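Local coordinates for fiber protein (Raptor siadenovirus a, PDB 5FJL) that forms the head domain of the trimeric adenovirus fibre, the capsid protein through which the virus probably attaches to its host cell, at residues A[42-47]-A[52-57]; A[132-137]-A[167-172]. All coordinates share one frame; numbering follows the deposited sequence.

In the fold
From the N terminus the chain enters strand 38-45, turns back through a short connection and runs out along strand 51-59. Contact 1 (42-47 with 52-57) closes this beta hairpin. Contact 2 opens much later, between 132-137 on strand 127-138 and 167-172 at the C-terminal end of strand 160-171, and it closes a longer loop of 29 residues. The two contacts follow one another in series and neither nests nor crosses. The centres of contact 1 and contact 2 lie about 13 Å apart. Strand 62-67 links them, because it pairs with strand 51-59 of contact 1 and with strand 160-171 of contact 2. Contact 2 also lies near the interfaces with the other two subunits.

Contact 1: residues A[42-47]-A[52-57]; sequences GHFLTK and INFRKT
The ring of Phe54 lies over the backbone of Gly42. Gly42 has no side chain on the face of the sheet where this ring lies, and the ring comes flat against its backbone. Gly42 CA sits over the face, 3.8 Å from the ring centroid and 20° off its normal, in a CH-pi contact. The Phe54 torsion places the ring there: chi1 of 64° sets CG between the backbone N and the carbonyl carbon and swings the ring across to the partner strand. Phe44 flanks the same ring obliquely. Phe44 CE2 comes to 3.5 Å from Phe54 CE2, and the two planes are inclined at 33°. Ile52, paired with Phe44, lies on the same face of the sheet.

His43 and Asn53 share the other face as a non-hydrogen-bonded pair. Asn53 OD1 stands 3.5 Å from His43 CB, while the imidazole leads away. A water donates to both Gly42 O and Asn53 OD1, so it bridges the strands at this side. Asn53 ND2 is hydrogen-bonded to Asn69 OD1.

Gly42 with Phe54 and Phe44 with Ile52 are the hydrogen-bonded antiparallel pairs. Gly42 and Phe54 exchange two N-H to O bonds, and so do Phe44 and Ile52. Phe44 N donates to Ile52 O at 2.9 Å.

The hairpin of strands 38-45 and 51-59 continues into strand 62-67, where Phe54 touches Thr65 and Leu67. Phe44 and Ile52 pack on Leu104 of a loop, and Ile52 and Thr46 also touch Phe86 on strand 78-87.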
ATOM      1  N   GLY A  42     -10.573   1.717  21.100  1.00 20.49           N
ATOM      2  CA  GLY A  42     -11.207   3.014  21.077  1.00 20.19           C
ATOM      3  C   GLY A  42     -12.236   3.118  19.965  1.00 17.93           C
ATOM      4  O   GLY A  42     -12.494   2.181  19.225  1.00 18.66           O
ATOM      5  N   HIS A  43     -12.876   4.274  19.881  1.00 17.44           N
ATOM      6  CA  HIS A  43     -13.808   4.538  18.810  1.00 17.08           C
ATOM      7  C   HIS A  43     -13.903   6.008  18.506  1.00 17.46           C
ATOM      8  O   HIS A  43     -13.514   6.867  19.302  1.00 17.45           O
ATOM      9  CB  HIS A  43     -15.211   3.935  19.107  1.00 17.34           C
ATOM     10  CG  HIS A  43     -15.993   4.650  20.160  1.00 17.58           C
ATOM     11  ND1 HIS A  43     -15.888   4.323  21.488  1.00 23.14           N
ATOM     12  CD2 HIS A  43     -16.861   5.682  20.093  1.00 18.70           C
ATOM     13  CE1 HIS A  43     -16.702   5.105  22.195  1.00 21.98           C
ATOM     14  NE2 HIS A  43     -17.331   5.898  21.368  1.00 19.62           N
ATOM     15  N   PHE A  44     -14.454   6.282  17.337  1.00 15.84           N
ATOM     16  CA  PHE A  44     -14.832   7.619  16.901  1.00 16.21           C
ATOM     17  C   PHE A  44     -16.273   7.641  16.414  1.00 16.31           C
ATOM     18  O   PHE A  44     -16.804   6.588  15.978  1.00 17.93           O
ATOM     19  CB  PHE A  44     -13.963   8.125  15.734  1.00 17.22           C
ATOM     20  CG  PHE A  44     -12.526   8.395  16.084  1.00 18.37           C
ATOM     21  CD1 PHE A  44     -12.192   9.485  16.828  1.00 19.39           C
ATOM     22  CD2 PHE A  44     -11.511   7.551  15.634  1.00 20.34           C
ATOM     23  CE1 PHE A  44     -10.872   9.749  17.149  1.00 20.17           C
ATOM     24  CE2 PHE A  44     -10.186   7.819  15.936  1.00 20.84           C
ATOM     25  CZ  PHE A  44      -9.876   8.923  16.694  1.00 20.41           C
ATOM     26  N   LEU A  45     -16.918   8.791  16.503  1.00 16.06           N
ATOM     27  CA  LEU A  45     -18.219   9.072  15.899  1.00 16.68           C
ATOM     28  C   LEU A  45     -18.028   9.918  14.655  1.00 16.33           C
ATOM     29  O   LEU A  45     -17.254  10.887  14.681  1.00 17.46           O
ATOM     30  CB  LEU A  45     -19.162   9.816  16.867  1.00 18.49           C
ATOM     31  CG  LEU A  45     -19.973   8.989  17.891  1.00 20.63           C
ATOM     32  CD1 LEU A  45     -21.151   8.316  17.232  1.00 20.36           C
ATOM     33  CD2 LEU A  45     -19.145   7.993  18.595  1.00 20.12           C
ATOM     34  N   THR A  46     -18.754   9.594  13.605  1.00 16.46           N
ATOM     35  CA  THR A  46     -18.802  10.416  12.392  1.00 17.12           C
ATOM     36  C   THR A  46     -19.964  11.422  12.481  1.00 18.03           C
ATOM     37  O   THR A  46     -20.833  11.321  13.377  1.00 18.15           O
ATOM     38  CB  THR A  46     -19.042   9.554  11.154  1.00 17.47           C
ATOM     39  OG1 THR A  46     -20.324   8.943  11.276  1.00 18.66           O
ATOM     40  CG2 THR A  46     -17.994   8.434  10.995  1.00 19.12           C
ATOM     41  N   LYS A  47     -20.015  12.363  11.550  1.00 18.02           N
ATOM     42  CA  LYS A  47     -21.073  13.404  11.561  1.00 19.78           C
ATOM     43  C   LYS A  47     -22.450  12.821  11.475  1.00 20.64           C
ATOM     44  O   LYS A  47     -23.367  13.377  12.089  1.00 23.50           O
ATOM     45  CB  LYS A  47     -20.885  14.427  10.464  1.00 21.20           C
ATOM     46  CG  LYS A  47     -19.702  15.314  10.739  1.00 22.36           C
ATOM     47  CD  LYS A  47     -19.684  16.571   9.866  1.00 24.46           C
ATOM     48  CE  LYS A  47     -19.321  16.284   8.449  1.00 23.38           C
ATOM     49  NZ  LYS A  47     -19.642  17.443   7.549  1.00 24.50           N
ATOM     50  N   ILE A  52     -16.922   4.175  14.421  1.00 19.27           N
ATOM     51  CA  ILE A  52     -15.703   3.532  13.901  0.50 19.47           C
ATOM     52  C   ILE A  52     -14.963   2.986  15.105  1.00 19.50           C
ATOM     53  O   ILE A  52     -14.471   3.748  15.905  1.00 19.67           O
ATOM     54  CB  ILE A  52     -14.734   4.534  13.190  0.50 20.98           C
ATOM     55  CG1 ILE A  52     -15.357   5.192  11.956  0.50 22.26           C
ATOM     56  CG2 ILE A  52     -13.419   3.839  12.798  0.50 22.76           C
ATOM     57  CD1 ILE A  52     -14.522   6.364  11.468  0.50 21.07           C
ATOM     58  N   ASN A  53     -14.830   1.685  15.210  1.00 19.92           N
ATOM     59  CA  ASN A  53     -14.075   1.077  16.306  1.00 20.33           C
ATOM     60  C   ASN A  53     -12.675   0.813  15.842  1.00 19.59           C
ATOM     61  O   ASN A  53     -12.444   0.498  14.649  1.00 19.59           O
ATOM     62  CB  ASN A  53     -14.728  -0.243  16.720  1.00 21.98           C
ATOM     63  CG  ASN A  53     -16.069  -0.017  17.357  1.00 25.60           C
ATOM     64  OD1 ASN A  53     -16.174   0.627  18.375  1.00 28.72           O
ATOM     65  ND2 ASN A  53     -17.112  -0.395  16.645  1.00 31.16           N
ATOM     66  N   PHE A  54     -11.711   0.945  16.738  1.00 18.84           N
ATOM     67  CA  PHE A  54     -10.345   0.570  16.411  1.00 19.50           C
ATOM     68  C   PHE A  54      -9.644  -0.123  17.575  1.00 20.21           C
ATOM     69  O   PHE A  54     -10.061   0.021  18.715  1.00 19.85           O
ATOM     70  CB  PHE A  54      -9.572   1.794  15.932  1.00 19.24           C
ATOM     71  CG  PHE A  54      -9.398   2.862  16.975  1.00 19.36           C
ATOM     72  CD1 PHE A  54      -8.373   2.801  17.910  1.00 21.49           C
ATOM     73  CD2 PHE A  54     -10.270   3.936  17.017  1.00 20.35           C
ATOM     74  CE1 PHE A  54      -8.220   3.804  18.885  1.00 23.73           C
ATOM     75  CE2 PHE A  54     -10.096   4.949  17.963  1.00 22.11           C
ATOM     76  CZ  PHE A  54      -9.092   4.872  18.897  1.00 22.64           C
ATOM     77  N   ARG A  55      -8.597  -0.890  17.266  1.00 20.21           N
ATOM     78  CA  ARG A  55      -7.743  -1.515  18.262  1.00 22.49           C
ATOM     79  C   ARG A  55      -6.315  -1.204  17.954  1.00 21.49           C
ATOM     80  O   ARG A  55      -5.884  -1.442  16.819  1.00 21.20           O
ATOM     81  CB  ARG A  55      -7.924  -3.016  18.291  1.00 26.14           C
ATOM     82  CG  ARG A  55      -7.074  -3.696  19.358  1.00 34.42           C
ATOM     83  CD  ARG A  55      -7.700  -5.010  19.794  1.00 40.10           C
ATOM     84  NE  ARG A  55      -7.147  -5.456  21.064  1.00 51.01           N
ATOM     85  CZ  ARG A  55      -7.846  -5.968  22.086  1.00 56.87           C
ATOM     86  NH1 ARG A  55      -9.180  -6.111  22.036  1.00 56.15           N
ATOM     87  NH2 ARG A  55      -7.192  -6.334  23.197  1.00 60.85           N
ATOM     88  N   LYS A  56      -5.585  -0.649  18.918  1.00 22.18           N
ATOM     89  CA  LYS A  56      -4.160  -0.302  18.786  1.00 22.92           C
ATOM     90  C   LYS A  56      -3.352  -1.379  19.482  1.00 26.51           C
ATOM     91  O   LYS A  56      -3.691  -1.795  20.606  1.00 29.13           O
ATOM     92  CB  LYS A  56      -3.881   1.027  19.451  1.00 26.59           C
ATOM     93  CG  LYS A  56      -4.649   2.179  18.872  1.00 30.79           C
ATOM     94  CD  LYS A  56      -4.388   3.476  19.599  1.00 36.69           C
ATOM     95  CE  LYS A  56      -3.087   4.136  19.205  1.00 42.73           C
ATOM     96  NZ  LYS A  56      -3.090   5.569  19.594  1.00 47.89           N
ATOM     97  N   THR A  57      -2.330  -1.876  18.806  1.00 23.27           N
ATOM     98  CA  THR A  57      -1.340  -2.793  19.358  1.00 24.38           C
ATOM     99  C   THR A  57      -0.014  -2.053  19.422  1.00 25.71           C
ATOM    100  O   THR A  57       0.500  -1.608  18.399  1.00 24.07           O
ATOM    101  CB  THR A  57      -1.217  -4.047  18.465  1.00 25.72           C
ATOM    102  OG1 THR A  57      -2.481  -4.711  18.403  1.00 27.81           O
ATOM    103  CG2 THR A  57      -0.170  -5.016  18.998  1.00 27.87           C
TER
HETATM  104  O   HOH W   1     -13.973  -0.057  20.318  0.50 31.93           O

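Contact 2: residues A[132-137]-A[167-172]; sequences CMMQFL and HPFLSL
Phe136 points the edge of its ring at the face of Phe169 in a T-shaped stack. The centroids are 5.1 Å apart and the planes stand at 75°. Phe136 CE2 does most of the touching. It sits over the centre of the Phe169 ring, 3.9 Å from Phe169 CZ. The CB of Phe169 is directed at strand 127-138, and with CG beside the backbone N (chi1 -64°) the ring is brought to Phe136 and Met134.

Met134 meets the far end of Phe169. Its CG lies 3.9 Å from Phe169 CZ, and the two side chains run obliquely past each other. The backbone also takes part: Met134 O lies in the plane of the Phe169 ring at its edge, 3.6 Å from Phe169 CE1. The carbonyl oxygen thus faces the ring's C-H rim. Phe169 therefore has Met134 O at one edge and Phe136 CE2 over one face. No hydrogen bond crosses between the segments.

All three side chains are buried. Phe136 also packs on Leu67, Leu110 and Leu146, and Met134 on Ala117, Cys119 and Leu146. Nearby, His167 rings of the three subunits meet one another. Strands 127-138 and 160-171 each pair with strand 115-122, and Phe136 and Met134 meet Phe169 between them. Such a buried aromatic and methionine cluster is core packing in the antiparallel beta-sandwich known for adenovirus fibre heads.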
ATOM      1  N   CYS A 132      -6.836   3.739  -2.902  1.00 15.00           N
ATOM      2  CA  CYS A 132      -6.682   5.095  -2.319  0.50 15.59           C
ATOM      3  C   CYS A 132      -5.705   5.010  -1.191  1.00 15.77           C
ATOM      4  O   CYS A 132      -5.384   3.901  -0.742  1.00 17.84           O
ATOM      5  CB  CYS A 132      -7.997   5.616  -1.710  0.50 16.37           C
ATOM      6  SG  CYS A 132      -9.381   5.732  -2.852  0.50 18.80           S
ATOM      7  N   MET A 133      -5.222   6.129  -0.681  1.00 15.74           N
ATOM      8  CA  MET A 133      -4.478   6.126   0.577  1.00 16.29           C
ATOM      9  C   MET A 133      -5.293   6.854   1.618  1.00 17.00           C
ATOM     10  O   MET A 133      -6.010   7.818   1.304  1.00 17.19           O
ATOM     11  CB  MET A 133      -3.120   6.725   0.442  1.00 17.98           C
ATOM     12  CG  MET A 133      -2.227   5.910  -0.532  1.00 19.58           C
ATOM     13  SD  MET A 133      -0.474   6.133  -0.292  1.00 19.62           S
ATOM     14  CE  MET A 133      -0.247   4.930   1.047  1.00 19.43           C
ATOM     15  N   MET A 134      -5.226   6.384   2.832  1.00 15.95           N
ATOM     16  CA  MET A 134      -5.898   7.075   3.939  1.00 17.16           C
ATOM     17  C   MET A 134      -5.024   7.191   5.128  1.00 16.35           C
ATOM     18  O   MET A 134      -4.109   6.407   5.346  1.00 15.64           O
ATOM     19  CB  MET A 134      -7.216   6.505   4.203  1.00 22.17           C
ATOM     20  CG  MET A 134      -7.243   5.095   4.528  1.00 21.45           C
ATOM     21  SD  MET A 134      -8.950   4.469   4.762  1.00 25.46           S
ATOM     22  CE  MET A 134      -9.822   4.718   3.252  1.00 24.04           C
ATOM     23  N   GLN A 135      -5.287   8.226   5.922  1.00 15.95           N
ATOM     24  CA  GLN A 135      -4.412   8.557   7.027  1.00 16.41           C
ATOM     25  C   GLN A 135      -5.209   9.250   8.116  1.00 14.48           C
ATOM     26  O   GLN A 135      -6.016  10.107   7.805  1.00 17.39           O
ATOM     27  CB  GLN A 135      -3.327   9.524   6.509  1.00 18.90           C
ATOM     28  CG  GLN A 135      -2.266   9.900   7.466  1.00 22.05           C
ATOM     29  CD  GLN A 135      -1.090  10.568   6.774  1.00 22.88           C
ATOM     30  OE1 GLN A 135      -1.135  10.869   5.573  1.00 30.71           O
ATOM     31  NE2 GLN A 135      -0.026  10.690   7.500  1.00 26.79           N
ATOM     32  N   PHE A 136      -4.974   8.895   9.361  1.00 15.06           N
ATOM     33  CA  PHE A 136      -5.596   9.589  10.515  1.00 16.05           C
ATOM     34  C   PHE A 136      -4.646  10.724  10.904  1.00 16.91           C
ATOM     35  O   PHE A 136      -3.444  10.510  11.132  1.00 18.68           O
ATOM     36  CB  PHE A 136      -5.811   8.638  11.672  1.00 16.73           C
ATOM     37  CG  PHE A 136      -6.947   7.685  11.486  1.00 16.85           C
ATOM     38  CD1 PHE A 136      -8.237   8.043  11.856  1.00 16.92           C
ATOM     39  CD2 PHE A 136      -6.739   6.411  10.947  1.00 18.17           C
ATOM     40  CE1 PHE A 136      -9.296   7.170  11.714  1.00 17.93           C
ATOM     41  CE2 PHE A 136      -7.784   5.537  10.801  1.00 18.85           C
ATOM     42  CZ  PHE A 136      -9.064   5.891  11.194  1.00 17.93           C
ATOM     43  N   LEU A 137      -5.208  11.914  11.030  1.00 18.07           N
ATOM     44  CA  LEU A 137      -4.443  13.134  11.376  1.00 20.18           C
ATOM     45  C   LEU A 137      -5.233  13.904  12.434  1.00 21.72           C
ATOM     46  O   LEU A 137      -6.431  13.746  12.546  1.00 21.74           O
ATOM     47  CB  LEU A 137      -4.253  14.002  10.149  1.00 22.34           C
ATOM     48  CG  LEU A 137      -3.409  13.453   9.004  1.00 23.56           C
ATOM     49  CD1 LEU A 137      -3.446  14.430   7.837  1.00 27.71           C
ATOM     50  CD2 LEU A 137      -1.974  13.198   9.441  1.00 23.88           C
ATOM     51  N   HIS A 167      -4.773  -1.733   4.525  1.00 14.20           N
ATOM     52  CA  HIS A 167      -3.571  -2.200   5.221  1.00 14.06           C
ATOM     53  C   HIS A 167      -3.556  -1.580   6.631  1.00 14.34           C
ATOM     54  O   HIS A 167      -3.986  -0.438   6.805  1.00 14.47           O
ATOM     55  CB  HIS A 167      -2.311  -1.794   4.442  1.00 14.26           C
ATOM     56  CG  HIS A 167      -1.048  -2.400   4.972  1.00 14.87           C
ATOM     57  ND1 HIS A 167      -0.701  -3.714   4.748  1.00 15.13           N
ATOM     58  CD2 HIS A 167      -0.092  -1.899   5.779  1.00 16.03           C
ATOM     59  CE1 HIS A 167       0.424  -3.989   5.374  1.00 16.48           C
ATOM     60  NE2 HIS A 167       0.827  -2.895   5.994  1.00 15.71           N
ATOM     61  N   PRO A 168      -3.034  -2.296   7.636  1.00 14.78           N
ATOM     62  CA  PRO A 168      -3.051  -1.728   8.973  1.00 15.25           C
ATOM     63  C   PRO A 168      -2.350  -0.370   9.047  1.00 15.01           C
ATOM     64  O   PRO A 168      -1.434  -0.068   8.279  1.00 15.09           O
ATOM     65  CB  PRO A 168      -2.300  -2.783   9.794  1.00 16.56           C
ATOM     66  CG  PRO A 168      -2.615  -4.062   9.096  1.00 16.57           C
ATOM     67  CD  PRO A 168      -2.556  -3.687   7.633  1.00 15.75           C
ATOM     68  N   PHE A 169      -2.759   0.438  10.021  1.00 15.66           N
ATOM     69  CA  PHE A 169      -2.208   1.766  10.193  1.00 16.05           C
ATOM     70  C   PHE A 169      -1.014   1.778  11.139  1.00 17.48           C
ATOM     71  O   PHE A 169      -1.137   1.264  12.257  1.00 19.85           O
ATOM     72  CB  PHE A 169      -3.272   2.741  10.695  1.00 16.65           C
ATOM     73  CG  PHE A 169      -4.393   2.966   9.751  1.00 16.23           C
ATOM     74  CD1 PHE A 169      -4.284   3.920   8.754  1.00 17.43           C
ATOM     75  CD2 PHE A 169      -5.533   2.190   9.789  1.00 18.38           C
ATOM     76  CE1 PHE A 169      -5.303   4.150   7.869  1.00 16.73           C
ATOM     77  CE2 PHE A 169      -6.574   2.370   8.865  1.00 18.49           C
ATOM     78  CZ  PHE A 169      -6.448   3.373   7.891  1.00 17.51           C
ATOM     79  N   LEU A 170       0.109   2.345  10.718  1.00 16.96           N
ATOM     80  CA  LEU A 170       1.312   2.405  11.520  1.00 17.92           C
ATOM     81  C   LEU A 170       1.469   3.802  12.103  1.00 18.49           C
ATOM     82  O   LEU A 170       1.204   4.818  11.431  1.00 18.68           O
ATOM     83  CB  LEU A 170       2.556   2.044  10.693  1.00 19.17           C
ATOM     84  CG  LEU A 170       2.911   0.574  10.536  1.00 23.22           C
ATOM     85  CD1 LEU A 170       1.771  -0.319  10.135  1.00 27.98           C
ATOM     86  CD2 LEU A 170       4.102   0.443   9.580  1.00 22.13           C
ATOM     87  N   SER A 171       1.923   3.834  13.364  1.00 20.14           N
ATOM     88  CA  SER A 171       2.306   5.092  14.018  1.00 23.16           C
ATOM     89  C   SER A 171       3.652   4.861  14.696  1.00 23.99           C
ATOM     90  O   SER A 171       3.837   3.843  15.343  1.00 24.76           O
ATOM     91  CB  SER A 171       1.294   5.494  15.088  1.00 23.39           C
ATOM     92  OG  SER A 171      -0.052   5.540  14.631  1.00 26.04           O
ATOM     93  N   LEU A 172       4.584   5.773  14.481  1.00 28.45           N
ATOM     94  CA  LEU A 172       5.911   5.715  15.117  1.00 31.67           C
ATOM     95  C   LEU A 172       5.942   6.728  16.256  1.00 36.42           C
ATOM     96  O   LEU A 172       5.654   7.899  16.020  1.00 41.88           O
ATOM     97  CB  LEU A 172       7.004   6.013  14.078  1.00 33.70           C
ATOM     98  CG  LEU A 172       7.324   4.976  12.991  1.00 37.58           C
ATOM     99  CD1 LEU A 172       7.989   3.761  13.602  1.00 37.96           C
ATOM    100  CD2 LEU A 172       6.126   4.544  12.148  1.00 37.64           C
TER